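Local coordinates for protein pyruvate kinase (Pyrobaculum aerophilum, PDB 3QTG) that catalyses the last step of glycolysis, the interconversion of phosphoenolpyruvate and ADP with pyruvate and ATP, using a divalent metal cation, at residues L204-S216 and G235-D248. Numbering follows the deposited sequence.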
ATOM      1  N   LEU A 204      23.072 -26.380  21.630  1.00 47.17           N
ATOM      2  CA  LEU A 204      22.025 -26.882  22.535  1.00 48.85           C
ATOM      3  C   LEU A 204      21.536 -25.905  23.599  1.00 50.43           C
ATOM      4  O   LEU A 204      21.014 -26.333  24.634  1.00 51.40           O
ATOM      5  CB  LEU A 204      22.428 -28.238  23.180  1.00 47.98           C
ATOM      6  CG  LEU A 204      22.735 -29.418  22.242  1.00 47.48           C
ATOM      7  CD1 LEU A 204      23.254 -30.664  23.013  1.00 45.91           C
ATOM      8  CD2 LEU A 204      21.523 -29.783  21.375  1.00 45.43           C
ATOM      9  N   ALA A 205      21.693 -24.605  23.348  1.00 51.43           N
ATOM     10  CA  ALA A 205      21.087 -23.582  24.192  1.00 52.68           C
ATOM     11  C   ALA A 205      19.574 -23.580  23.993  1.00 53.55           C
ATOM     12  O   ALA A 205      19.084 -23.824  22.888  1.00 54.21           O
ATOM     13  CB  ALA A 205      21.678 -22.219  23.861  1.00 52.94           C
ATOM     14  N   LYS A 206      18.809 -23.348  25.051  1.00 54.90           N
ATOM     15  CA  LYS A 206      17.344 -23.257  24.874  1.00 55.84           C
ATOM     16  C   LYS A 206      16.703 -22.148  25.701  1.00 55.93           C
ATOM     17  O   LYS A 206      15.480 -22.020  25.723  1.00 56.70           O
ATOM     18  CB  LYS A 206      16.626 -24.609  25.107  1.00 56.00           C
ATOM     19  CG  LYS A 206      16.787 -25.200  26.509  1.00 56.98           C
ATOM     20  CD  LYS A 206      16.068 -26.555  26.646  1.00 57.34           C
ATOM     21  CE  LYS A 206      16.400 -27.211  27.997  1.00 59.02           C
ATOM     22  NZ  LYS A 206      15.634 -28.461  28.249  1.00 59.08           N
ATOM     23  N   SER A 207      17.536 -21.361  26.379  1.00 55.83           N
ATOM     24  CA  SER A 207      17.076 -20.167  27.066  1.00 55.78           C
ATOM     25  C   SER A 207      18.129 -19.072  27.004  1.00 55.58           C
ATOM     26  O   SER A 207      19.310 -19.332  26.762  1.00 54.42           O
ATOM     27  CB  SER A 207      16.733 -20.483  28.524  1.00 56.07           C
ATOM     28  OG  SER A 207      17.909 -20.746  29.262  1.00 56.60           O
ATOM     29  N   CYS A 208      17.683 -17.845  27.239  1.00 56.14           N
ATOM     30  CA  CYS A 208      18.585 -16.711  27.357  1.00 57.20           C
ATOM     31  C   CYS A 208      19.642 -16.900  28.438  1.00 56.79           C
ATOM     32  O   CYS A 208      20.778 -16.486  28.245  1.00 56.74           O
ATOM     33  CB  CYS A 208      17.784 -15.431  27.558  1.00 57.39           C
ATOM     34  SG  CYS A 208      16.592 -15.281  26.202  1.00 62.57           S
ATOM     35  N   LYS A 209      19.274 -17.553  29.544  1.00 56.90           N
ATOM     36  CA  LYS A 209      20.205 -17.830  30.644  1.00 57.32           C
ATOM     37  C   LYS A 209      21.437 -18.596  30.162  1.00 56.45           C
ATOM     38  O   LYS A 209      22.572 -18.259  30.532  1.00 56.54           O
ATOM     39  CB  LYS A 209      19.512 -18.587  31.801  1.00 57.95           C
ATOM     40  CG  LYS A 209      20.361 -18.647  33.089  1.00 59.35           C
ATOM     41  CD  LYS A 209      19.735 -19.494  34.193  1.00 60.07           C
ATOM     42  CE  LYS A 209      20.585 -19.444  35.487  1.00 63.11           C
ATOM     43  NZ  LYS A 209      21.825 -20.298  35.444  1.00 62.56           N
ATOM     44  N   ASP A 210      21.194 -19.622  29.342  1.00 55.64           N
ATOM     45  CA  ASP A 210      22.243 -20.438  28.718  1.00 54.99           C
ATOM     46  C   ASP A 210      23.228 -19.601  27.890  1.00 53.85           C
ATOM     47  O   ASP A 210      24.445 -19.764  27.999  1.00 53.44           O
ATOM     48  CB  ASP A 210      21.603 -21.492  27.815  1.00 54.92           C
ATOM     49  CG  ASP A 210      21.056 -22.685  28.591  1.00 56.64           C
ATOM     50  OD1 ASP A 210      21.503 -22.930  29.732  1.00 58.58           O
ATOM     51  OD2 ASP A 210      20.189 -23.394  28.041  1.00 59.34           O
ATOM     52  N   VAL A 211      22.682 -18.707  27.070  1.00 52.90           N
ATOM     53  CA  VAL A 211      23.485 -17.833  26.213  1.00 51.85           C
ATOM     54  C   VAL A 211      24.350 -16.858  27.044  1.00 52.11           C
ATOM     55  O   VAL A 211      25.549 -16.721  26.796  1.00 51.54           O
ATOM     56  CB  VAL A 211      22.596 -17.080  25.187  1.00 50.96           C
ATOM     57  CG1 VAL A 211      23.442 -16.265  24.225  1.00 49.81           C
ATOM     58  CG2 VAL A 211      21.735 -18.067  24.414  1.00 51.14           C
ATOM     59  N   ASP A 212      23.721 -16.219  28.030  1.00 52.84           N
ATOM     60  CA  ASP A 212      24.380 -15.299  28.968  1.00 54.70           C
ATOM     61  C   ASP A 212      25.546 -15.934  29.736  1.00 54.86           C
ATOM     62  O   ASP A 212      26.542 -15.264  30.021  1.00 55.30           O
ATOM     63  CB  ASP A 212      23.365 -14.751  29.985  1.00 55.45           C
ATOM     64  CG  ASP A 212      22.316 -13.831  29.362  1.00 58.27           C
ATOM     65  OD1 ASP A 212      22.344 -13.575  28.129  1.00 60.02           O
ATOM     66  OD2 ASP A 212      21.441 -13.358  30.127  1.00 62.01           O
ATOM     67  N   SER A 213      25.410 -17.215  30.073  1.00 54.74           N
ATOM     68  CA  SER A 213      26.453 -17.953  30.794  1.00 55.25           C
ATOM     69  C   SER A 213      27.694 -18.107  29.952  1.00 54.45           C
ATOM     70  O   SER A 213      28.803 -17.997  30.453  1.00 54.20           O
ATOM     71  CB  SER A 213      25.952 -19.329  31.201  1.00 55.30           C
ATOM     72  OG  SER A 213      24.904 -19.181  32.139  1.00 58.42           O
ATOM     73  N   VAL A 214      27.505 -18.372  28.663  1.00 53.87           N
ATOM     74  CA  VAL A 214      28.641 -18.446  27.752  1.00 53.47           C
ATOM     75  C   VAL A 214      29.221 -17.033  27.565  1.00 53.68           C
ATOM     76  O   VAL A 214      30.435 -16.864  27.501  1.00 53.77           O
ATOM     77  CB  VAL A 214      28.271 -19.139  26.415  1.00 52.90           C
ATOM     78  CG1 VAL A 214      29.434 -19.091  25.419  1.00 51.72           C
ATOM     79  CG2 VAL A 214      27.879 -20.588  26.679  1.00 53.24           C
ATOM     80  N   ARG A 215      28.352 -16.024  27.528  1.00 53.68           N
ATOM     81  CA  ARG A 215      28.820 -14.646  27.390  1.00 54.30           C
ATOM     82  C   ARG A 215      29.716 -14.211  28.549  1.00 55.19           C
ATOM     83  O   ARG A 215      30.781 -13.631  28.318  1.00 55.44           O
ATOM     84  CB  ARG A 215      27.663 -13.666  27.179  1.00 53.88           C
ATOM     85  CG  ARG A 215      27.273 -13.500  25.728  1.00 52.82           C
ATOM     86  CD  ARG A 215      26.700 -12.105  25.444  1.00 54.21           C
ATOM     87  NE  ARG A 215      26.143 -12.017  24.085  1.00 53.05           N
ATOM     88  CZ  ARG A 215      24.862 -12.225  23.809  1.00 53.71           C
ATOM     89  NH1 ARG A 215      24.011 -12.511  24.794  1.00 56.53           N
ATOM     90  NH2 ARG A 215      24.422 -12.140  22.561  1.00 50.93           N
ATOM     91  N   SER A 216      29.299 -14.523  29.779  1.00 55.94           N
ATOM     92  CA  SER A 216      30.077 -14.211  30.997  1.00 56.93           C
ATOM     93  C   SER A 216      31.386 -14.977  31.044  1.00 57.10           C
ATOM     94  O   SER A 216      32.412 -14.420  31.411  1.00 58.04           O
ATOM     95  CB  SER A 216      29.292 -14.533  32.272  1.00 57.45           C
ATOM     96  OG  SER A 216      27.937 -14.174  32.156  1.00 58.66           O
ATOM     97  N   GLY A 235      13.028 -27.644  21.573  1.00 39.92           N
ATOM     98  CA  GLY A 235      12.974 -26.701  22.693  1.00 39.34           C
ATOM     99  C   GLY A 235      13.490 -25.332  22.306  1.00 39.17           C
ATOM    100  O   GLY A 235      12.969 -24.314  22.768  1.00 39.29           O
ATOM    101  N   ALA A 236      14.508 -25.308  21.447  1.00 38.62           N
ATOM    102  CA  ALA A 236      15.010 -24.048  20.867  1.00 38.85           C
ATOM    103  C   ALA A 236      13.963 -23.396  19.944  1.00 39.40           C
ATOM    104  O   ALA A 236      13.722 -22.177  20.007  1.00 39.96           O
ATOM    105  CB  ALA A 236      16.319 -24.296  20.114  1.00 38.20           C
ATOM    106  N   VAL A 237      13.337 -24.212  19.098  1.00 39.51           N
ATOM    107  CA  VAL A 237      12.281 -23.734  18.227  1.00 40.27           C
ATOM    108  C   VAL A 237      11.072 -23.201  19.024  1.00 41.18           C
ATOM    109  O   VAL A 237      10.523 -22.194  18.665  1.00 41.33           O
ATOM    110  CB  VAL A 237      11.888 -24.777  17.120  1.00 40.24           C
ATOM    111  CG1 VAL A 237      10.699 -24.258  16.256  1.00 39.80           C
ATOM    112  CG2 VAL A 237      13.095 -25.103  16.239  1.00 37.14           C
ATOM    113  N   ASN A 238      10.674 -23.855  20.112  1.00 42.81           N
ATOM    114  CA  ASN A 238       9.551 -23.330  20.920  1.00 44.30           C
ATOM    115  C   ASN A 238       9.878 -22.045  21.710  1.00 44.50           C
ATOM    116  O   ASN A 238       8.968 -21.336  22.138  1.00 46.02           O
ATOM    117  CB  ASN A 238       8.986 -24.408  21.854  1.00 44.42           C
ATOM    118  CG  ASN A 238       8.572 -25.678  21.107  1.00 46.03           C
ATOM    119  OD1 ASN A 238       8.032 -25.635  19.981  1.00 47.18           O
ATOM    120  ND2 ASN A 238       8.821 -26.815  21.729  1.00 42.57           N
ATOM    121  N   ASN A 239      11.165 -21.763  21.896  1.00 44.31           N
ATOM    122  CA  ASN A 239      11.657 -20.543  22.568  1.00 44.29           C
ATOM    123  C   ASN A 239      12.416 -19.599  21.587  1.00 43.51           C
ATOM    124  O   ASN A 239      13.323 -18.852  21.977  1.00 42.68           O
ATOM    125  CB  ASN A 239      12.558 -20.936  23.747  1.00 44.65           C
ATOM    126  CG  ASN A 239      12.683 -19.837  24.793  1.00 45.80           C
ATOM    127  OD1 ASN A 239      11.749 -19.069  25.027  1.00 48.87           O
ATOM    128  ND2 ASN A 239      13.841 -19.768  25.436  1.00 46.04           N
ATOM    129  N   LEU A 240      12.011 -19.625  20.322  1.00 43.16           N
ATOM    130  CA  LEU A 240      12.729 -18.918  19.247  1.00 42.88           C
ATOM    131  C   LEU A 240      12.754 -17.391  19.401  1.00 43.69           C
ATOM    132  O   LEU A 240      13.820 -16.779  19.296  1.00 42.97           O
ATOM    133  CB  LEU A 240      12.156 -19.317  17.882  1.00 42.37           C
ATOM    134  CG  LEU A 240      12.965 -19.000  16.625  1.00 40.97           C
ATOM    135  CD1 LEU A 240      14.354 -19.614  16.697  1.00 39.86           C
ATOM    136  CD2 LEU A 240      12.202 -19.537  15.429  1.00 41.46           C
ATOM    137  N   GLU A 241      11.586 -16.798  19.662  1.00 45.05           N
ATOM    138  CA  GLU A 241      11.456 -15.351  19.906  1.00 46.96           C
ATOM    139  C   GLU A 241      12.541 -14.798  20.837  1.00 47.31           C
ATOM    140  O   GLU A 241      13.286 -13.871  20.468  1.00 46.54           O
ATOM    141  CB  GLU A 241      10.076 -15.024  20.476  1.00 47.97           C
ATOM    142  CG  GLU A 241       8.924 -15.221  19.493  1.00 51.48           C
ATOM    143  CD  GLU A 241       8.833 -14.103  18.471  1.00 56.21           C
ATOM    144  OE1 GLU A 241       8.882 -12.924  18.877  1.00 58.68           O
ATOM    145  OE2 GLU A 241       8.702 -14.396  17.259  1.00 58.86           O
ATOM    146  N   GLU A 242      12.633 -15.386  22.028  1.00 47.63           N
ATOM    147  CA  GLU A 242      13.575 -14.935  23.056  1.00 48.36           C
ATOM    148  C   GLU A 242      15.012 -15.316  22.761  1.00 46.80           C
ATOM    149  O   GLU A 242      15.926 -14.540  23.029  1.00 46.43           O
ATOM    150  CB  GLU A 242      13.159 -15.457  24.442  1.00 49.33           C
ATOM    151  CG  GLU A 242      11.757 -14.955  24.877  1.00 54.58           C
ATOM    152  CD  GLU A 242      11.746 -13.464  25.235  1.00 60.14           C
ATOM    153  OE1 GLU A 242      12.040 -13.142  26.412  1.00 63.67           O
ATOM    154  OE2 GLU A 242      11.443 -12.620  24.352  1.00 62.52           O
ATOM    155  N   LEU A 243      15.213 -16.507  22.206  1.00 45.69           N
ATOM    156  CA  LEU A 243      16.553 -16.959  21.858  1.00 44.91           C
ATOM    157  C   LEU A 243      17.175 -16.110  20.754  1.00 44.14           C
ATOM    158  O   LEU A 243      18.364 -15.807  20.798  1.00 43.74           O
ATOM    159  CB  LEU A 243      16.551 -18.435  21.431  1.00 45.02           C
ATOM    160  CG  LEU A 243      16.696 -19.501  22.519  1.00 46.22           C
ATOM    161  CD1 LEU A 243      16.703 -20.869  21.878  1.00 46.61           C
ATOM    162  CD2 LEU A 243      17.964 -19.297  23.327  1.00 45.67           C
ATOM    163  N   VAL A 244      16.377 -15.774  19.744  1.00 43.36           N
ATOM    164  CA  VAL A 244      16.857 -14.936  18.655  1.00 42.84           C
ATOM    165  C   VAL A 244      17.289 -13.589  19.221  1.00 42.93           C
ATOM    166  O   VAL A 244      18.398 -13.146  18.950  1.00 42.40           O
ATOM    167  CB  VAL A 244      15.810 -14.803  17.512  1.00 42.34           C
ATOM    168  CG1 VAL A 244      16.142 -13.634  16.601  1.00 42.71           C
ATOM    169  CG2 VAL A 244      15.736 -16.118  16.720  1.00 41.37           C
ATOM    170  N   GLN A 245      16.444 -12.990  20.066  1.00 43.64           N
ATOM    171  CA  GLN A 245      16.725 -11.653  20.611  1.00 44.63           C
ATOM    172  C   GLN A 245      17.941 -11.556  21.534  1.00 45.41           C
ATOM    173  O   GLN A 245      18.475 -10.461  21.735  1.00 45.64           O
ATOM    174  CB  GLN A 245      15.480 -11.044  21.258  1.00 44.86           C
ATOM    175  CG  GLN A 245      14.381 -10.800  20.243  1.00 46.36           C
ATOM    176  CD  GLN A 245      13.130 -10.215  20.857  1.00 49.79           C
ATOM    177  OE1 GLN A 245      13.045  -9.007  21.092  1.00 50.28           O
ATOM    178  NE2 GLN A 245      12.140 -11.067  21.106  1.00 49.88           N
ATOM    179  N   CYS A 246      18.408 -12.681  22.069  1.00 45.56           N
ATOM    180  CA  CYS A 246      19.599 -12.632  22.898  1.00 46.95           C
ATOM    181  C   CYS A 246      20.888 -13.105  22.208  1.00 46.57           C
ATOM    182  O   CYS A 246      21.939 -13.151  22.855  1.00 46.96           O
ATOM    183  CB  CYS A 246      19.380 -13.359  24.218  1.00 47.54           C
ATOM    184  SG  CYS A 246      19.515 -15.100  24.063  1.00 52.26           S
ATOM    185  N   SER A 247      20.804 -13.406  20.904  1.00 45.26           N
ATOM    186  CA  SER A 247      21.945 -13.877  20.095  1.00 44.58           C
ATOM    187  C   SER A 247      22.717 -12.725  19.427  1.00 43.52           C
ATOM    188  O   SER A 247      22.200 -11.620  19.317  1.00 43.94           O
ATOM    189  CB  SER A 247      21.436 -14.792  18.977  1.00 44.41           C
ATOM    190  OG  SER A 247      20.652 -15.849  19.495  1.00 47.50           O
ATOM    191  N   ASP A 248      23.947 -12.980  18.982  1.00 41.44           N
ATOM    192  CA  ASP A 248      24.618 -12.043  18.088  1.00 39.68           C
ATOM    193  C   ASP A 248      24.445 -12.521  16.646  1.00 38.42           C
ATOM    194  O   ASP A 248      24.550 -11.739  15.723  1.00 37.55           O
ATOM    195  CB  ASP A 248      26.109 -11.891  18.427  1.00 39.94           C
ATOM    196  CG  ASP A 248      26.336 -11.414  19.863  1.00 41.14           C
ATOM    197  OD1 ASP A 248      25.442 -10.747  20.427  1.00 41.17           O
ATOM    198  OD2 ASP A 248      27.397 -11.717  20.435  1.00 43.33           O
TER
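Arg215, reaching across from helix 208-216, grips the backbone just past helix 240-245 at Cys246 and also Asp248. Its CB points toward segment 235-248, and the stretched-out side chain carries the guanidinium to Cys246, whose O it meets with its NH1/NH2 edge. NE lies 3.9 Å from both OD1 and OD2 of Asp248, too far for a bond. CZ faces Cys246 O at 3.2 Å, between the two N-H groups that grip it. NH1 donates to Cys246 O nearly in line with the C=O bond, at 2.9 Å. NH2 has two acceptors: the same Cys246 O at 2.7 Å, near the guanidinium plane, and Asp248 OD1, also at 2.7 Å. This last bond is a salt bridge in which NH2 meets the oxygen from above the carboxylate plane, the two flat groups being turned 46° apart. Asp212 OD1 adds a long salt bridge to NH1, and Asp248 OD2 is held by Val227 N of the neighbouring barrel strand.

Next to this polar end, toward the start of helix 208-216, chi1 of 79° sets Cys246 SG close to both its backbone N and its carbonyl carbon and turns it to Cys208 SG, 3.6 Å away with no disulfide, and to Val211 CG2. Leu243 fills the next place, its CD2 against the Ser207 backbone and Val211. At the far end Asn239 ND2 donates to Lys206 O (2.8 Å), tilted from the carbonyl plane.

The two helices run nearly parallel (17°, axes 9.7 Å apart) as successive outer helices of the TIM barrel, following strands 199-202 and 226-231. A sulfur and aliphatic middle thus lies between polar bonds at each end, and the doubly bound Cys246 carbonyl, beside the Asp248 charge, should keep the guanidinium from rotating.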